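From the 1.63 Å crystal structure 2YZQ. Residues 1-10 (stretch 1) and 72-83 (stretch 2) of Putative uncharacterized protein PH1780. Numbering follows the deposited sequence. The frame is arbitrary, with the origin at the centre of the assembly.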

# COMPACT_ATOMS: atom_id res chain seq x y z
N MET A 1 0.65 18.09 -10.15
CA MET A 1 1.65 17.12 -10.56
C MET A 1 1.04 16.07 -11.48
O MET A 1 -0.10 15.56 -11.54
N ARG A 2 1.93 15.77 -12.42
CA ARG A 2 1.64 14.79 -13.49
C ARG A 2 2.28 13.44 -13.23
O ARG A 2 3.33 13.34 -12.56
N VAL A 3 1.52 12.69 -14.05
CA VAL A 3 2.01 11.33 -13.89
C VAL A 3 3.48 11.16 -14.28
O VAL A 3 4.24 10.48 -13.58
N LYS A 4 3.87 11.79 -15.38
CA LYS A 4 5.24 11.69 -15.90
C LYS A 4 6.33 11.97 -14.87
O LYS A 4 7.41 11.40 -14.93
N THR A 5 6.03 12.84 -13.91
CA THR A 5 7.01 13.21 -12.89
C THR A 5 7.17 12.18 -11.78
O THR A 5 8.26 12.04 -11.22
N ILE A 6 6.10 11.46 -11.47
CA ILE A 6 6.13 10.50 -10.38
C ILE A 6 6.31 9.04 -10.79
O ILE A 6 6.76 8.22 -10.00
N MET A 7 5.97 8.72 -12.04
CA MET A 7 6.09 7.34 -12.51
C MET A 7 7.53 6.87 -12.66
O MET A 7 8.46 7.68 -12.68
N THR A 8 7.70 5.56 -12.75
CA THR A 8 9.02 4.97 -12.98
C THR A 8 8.99 4.69 -14.48
O THR A 8 8.12 3.98 -14.96
N GLN A 9 9.94 5.25 -15.22
CA GLN A 9 9.94 5.05 -16.66
C GLN A 9 10.54 3.73 -17.14
O GLN A 9 11.28 3.07 -16.42
N ASN A 10 10.18 3.37 -18.36
CA ASN A 10 10.67 2.17 -19.03
C ASN A 10 10.60 0.89 -18.20
O ASN A 10 11.62 0.27 -17.90
N VAL A 72 -5.14 2.36 -16.59
CA VAL A 72 -4.11 2.94 -17.45
C VAL A 72 -4.30 4.45 -17.60
O VAL A 72 -5.42 4.96 -17.58
N VAL A 73 -3.18 5.15 -17.75
CA VAL A 73 -3.20 6.60 -17.94
C VAL A 73 -2.07 6.96 -18.88
O VAL A 73 -1.27 6.10 -19.26
N LYS A 74 -2.02 8.23 -19.27
CA LYS A 74 -0.96 8.73 -20.14
C LYS A 74 -0.04 9.56 -19.24
O LYS A 74 -0.49 10.07 -18.20
N GLU A 75 1.22 9.71 -19.62
CA GLU A 75 2.16 10.45 -18.78
C GLU A 75 1.80 11.91 -18.52
O GLU A 75 2.22 12.47 -17.51
N ASN A 76 1.01 12.51 -19.40
CA ASN A 76 0.65 13.91 -19.20
C ASN A 76 -0.66 14.09 -18.43
O ASN A 76 -1.15 15.21 -18.28
N ASP A 77 -1.22 12.98 -17.95
CA ASP A 77 -2.44 13.05 -17.16
C ASP A 77 -2.05 13.55 -15.77
O ASP A 77 -0.89 13.47 -15.36
N THR A 78 -3.03 14.05 -15.03
CA THR A 78 -2.77 14.55 -13.68
C THR A 78 -2.67 13.38 -12.71
O THR A 78 -3.17 12.29 -12.98
N LEU A 79 -2.02 13.61 -11.57
CA LEU A 79 -1.91 12.56 -10.56
C LEU A 79 -3.31 12.29 -10.03
O LEU A 79 -3.62 11.18 -9.60
N LYS A 80 -4.16 13.32 -10.08
CA LYS A 80 -5.53 13.18 -9.61
C LYS A 80 -6.25 12.10 -10.41
O LYS A 80 -6.96 11.28 -9.85
N LYS A 81 -6.05 12.11 -11.72
CA LYS A 81 -6.69 11.11 -12.58
C LYS A 81 -6.23 9.70 -12.24
O LYS A 81 -7.03 8.78 -12.17
N ALA A 82 -4.92 9.54 -12.03
CA ALA A 82 -4.36 8.23 -11.69
C ALA A 82 -4.85 7.78 -10.32
O ALA A 82 -5.13 6.60 -10.11
N ALA A 83 -4.94 8.71 -9.38
CA ALA A 83 -5.40 8.38 -8.04
C ALA A 83 -6.85 7.89 -8.09
O ALA A 83 -7.21 6.92 -7.42

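A chain terminus that meets a distant segment is often held by its backbone, while its side chains sort themselves into a buried apolar patch and a polar margin. The first ten residues of PH1780 and the segment 72-83 illustrate the principle, burying 620 Å² between them.

Met1 begins the contact. Its carbonyl O accepts a hydrogen bond from Leu79 N at 2.7 Å, at the start of the second stretch's helix. The side chain leaves sideways, with chi1 t and chi2 p, and its CG lies only 3.1 Å from Leu79 CD1, a tight apolar approach, although the end of the chain leads away.

Arg2, the N-cap of the first short helix, forms a single backbone bridge with Thr78, itself an N-cap whose p rotamer lets OG1 accept from Lys81 N at 3.1 Å. The CA-to-CB bond of Arg2 points away, yet its long m, t, t side chain reaches the turn: NH1 donates to Asn76 O across a very short 2.5 Å, with the carbonyl at the edge of the guanidinium, near its plane.

Val3 is the buried centre of the patch. Its backbone N donates to Asp77 O at 2.9 Å, while the t rotamer of the side chain, which projects sideways, sets CG2 among apolar neighbours: it is 4.0 Å from Val73 CG2, 4.0 Å from Ala82 CB and 4.4 Å from Leu79 CD2. The m, t rotamer of Leu79 brings its end nearer to stretch 1, so that this one residue touches Met1, Val3 and Ile6.

Lys4 points toward the other stretch and belongs to the polar margin. Its N donates to Glu75 O at 2.8 Å, and its side chain, p at chi1, carries NZ to Asn76 OD1 at 3.0 Å. Glu75 is close by, but Lys4 NZ and Glu75 OE1 are 4.3 Å apart, beyond a salt bridge. The type I turn from Lys74 to Asp77 presents these acceptors; Asp77, pointing away, braces it by accepting from Lys74 N through OD2 at 2.8 Å.

Thr5 makes no contact, but Ile6 points inward again, its m, m rotamer placing CG1 3.7 Å from Leu79 CD1. Met7 follows the helix and also points in; its p, t, t side chain brings CE to 3.7 Å from Glu75 OE2. Beyond it the contact fades: Thr8 and Asn10 are out of reach, and Gln9 OE1 comes no nearer than 4.3 Å to Glu75 OE2.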

# COMPACT_ATOMS: atom_id res chain seq x y z
CB MET A 1 2.27 16.44 -9.34
CG MET A 1 3.27 15.36 -9.67
SD MET A 1 4.92 16.01 -10.02
CE MET A 1 4.83 17.60 -9.19
CB ARG A 2 2.03 15.31 -14.88
CG ARG A 2 1.14 16.47 -15.33
CD ARG A 2 1.47 16.91 -16.74
NE ARG A 2 0.99 18.27 -16.98
CZ ARG A 2 -0.21 18.58 -17.47
NH1 ARG A 2 -1.08 17.63 -17.81
NH2 ARG A 2 -0.53 19.86 -17.65
CB VAL A 3 1.15 10.36 -14.73
CG1 VAL A 3 1.80 8.99 -14.80
CG2 VAL A 3 -0.26 10.26 -14.13
CB LYS A 4 5.41 12.65 -17.08
CG LYS A 4 5.33 14.12 -16.69
CD LYS A 4 5.04 15.01 -17.90
CE LYS A 4 6.17 14.97 -18.91
NZ LYS A 4 5.83 15.80 -20.11
CB THR A 5 6.62 14.56 -12.25
OG1 THR A 5 6.38 15.52 -13.29
CG2 THR A 5 7.73 15.06 -11.34
CB ILE A 6 4.84 10.65 -9.54
CG1 ILE A 6 4.62 12.13 -9.19
CG2 ILE A 6 4.92 9.82 -8.26
CD1 ILE A 6 5.80 12.79 -8.47
CB MET A 7 5.40 7.19 -13.88
CG MET A 7 6.12 7.97 -14.98
SD MET A 7 5.31 7.81 -16.58
CE MET A 7 6.69 8.13 -17.70
CB THR A 8 9.19 3.63 -12.23
OG1 THR A 8 9.27 3.87 -10.82
CG2 THR A 8 10.47 2.93 -12.68
CB GLN A 9 10.69 6.20 -17.35
CG GLN A 9 10.28 7.57 -16.88
CD GLN A 9 10.52 8.63 -17.93
OE1 GLN A 9 9.64 8.94 -18.73
NE2 GLN A 9 11.73 9.19 -17.94
CB ASN A 10 12.11 2.41 -19.48
CG ASN A 10 12.25 3.68 -20.30
OD1 ASN A 10 11.69 3.79 -21.39
ND2 ASN A 10 12.98 4.66 -19.77
CB VAL A 72 -4.13 2.31 -18.86
CG1 VAL A 72 -3.87 0.82 -18.76
CG2 VAL A 72 -5.47 2.58 -19.53
CB VAL A 73 -2.96 7.35 -16.61
CG1 VAL A 73 -4.06 7.03 -15.61
CG2 VAL A 73 -1.60 6.98 -16.03
CB LYS A 74 -1.54 9.59 -21.26
CG LYS A 74 -2.33 8.78 -22.28
CD LYS A 74 -2.80 9.64 -23.44
CE LYS A 74 -3.47 8.78 -24.50
NZ LYS A 74 -4.59 7.98 -23.95
CB GLU A 75 3.59 10.37 -19.35
CG GLU A 75 3.85 11.21 -20.60
CD GLU A 75 5.33 11.38 -20.89
OE1 GLU A 75 5.67 11.90 -21.97
OE2 GLU A 75 6.15 11.00 -20.03
CB ASN A 76 0.60 14.65 -20.54
CG ASN A 76 1.98 14.80 -21.16
OD1 ASN A 76 2.91 15.28 -20.51
ND2 ASN A 76 2.12 14.39 -22.41
CB ASP A 77 -3.11 11.68 -17.05
CG ASP A 77 -3.85 11.30 -18.32
OD1 ASP A 77 -4.34 12.20 -19.03
OD2 ASP A 77 -3.97 10.08 -18.60
CB THR A 78 -3.90 15.46 -13.20
OG1 THR A 78 -5.12 14.72 -13.17
CG2 THR A 78 -4.05 16.66 -14.13
CB LEU A 79 -1.00 12.99 -9.41
CG LEU A 79 0.50 12.98 -9.67
CD1 LEU A 79 1.23 13.44 -8.42
CD2 LEU A 79 0.95 11.58 -10.07
CB LYS A 80 -6.28 14.51 -9.76
CG LYS A 80 -7.76 14.41 -9.40
CD LYS A 80 -8.46 15.76 -9.51
CE LYS A 80 -9.92 15.65 -9.10
NZ LYS A 80 -10.59 16.98 -9.11
CB LYS A 81 -6.40 11.42 -14.05
CG LYS A 81 -7.07 10.46 -15.02
CD LYS A 81 -6.87 10.91 -16.46
CE LYS A 81 -7.48 9.91 -17.43
NZ LYS A 81 -8.92 9.68 -17.15
CB ALA A 82 -2.83 8.30 -11.72
CB ALA A 83 -5.28 9.59 -7.12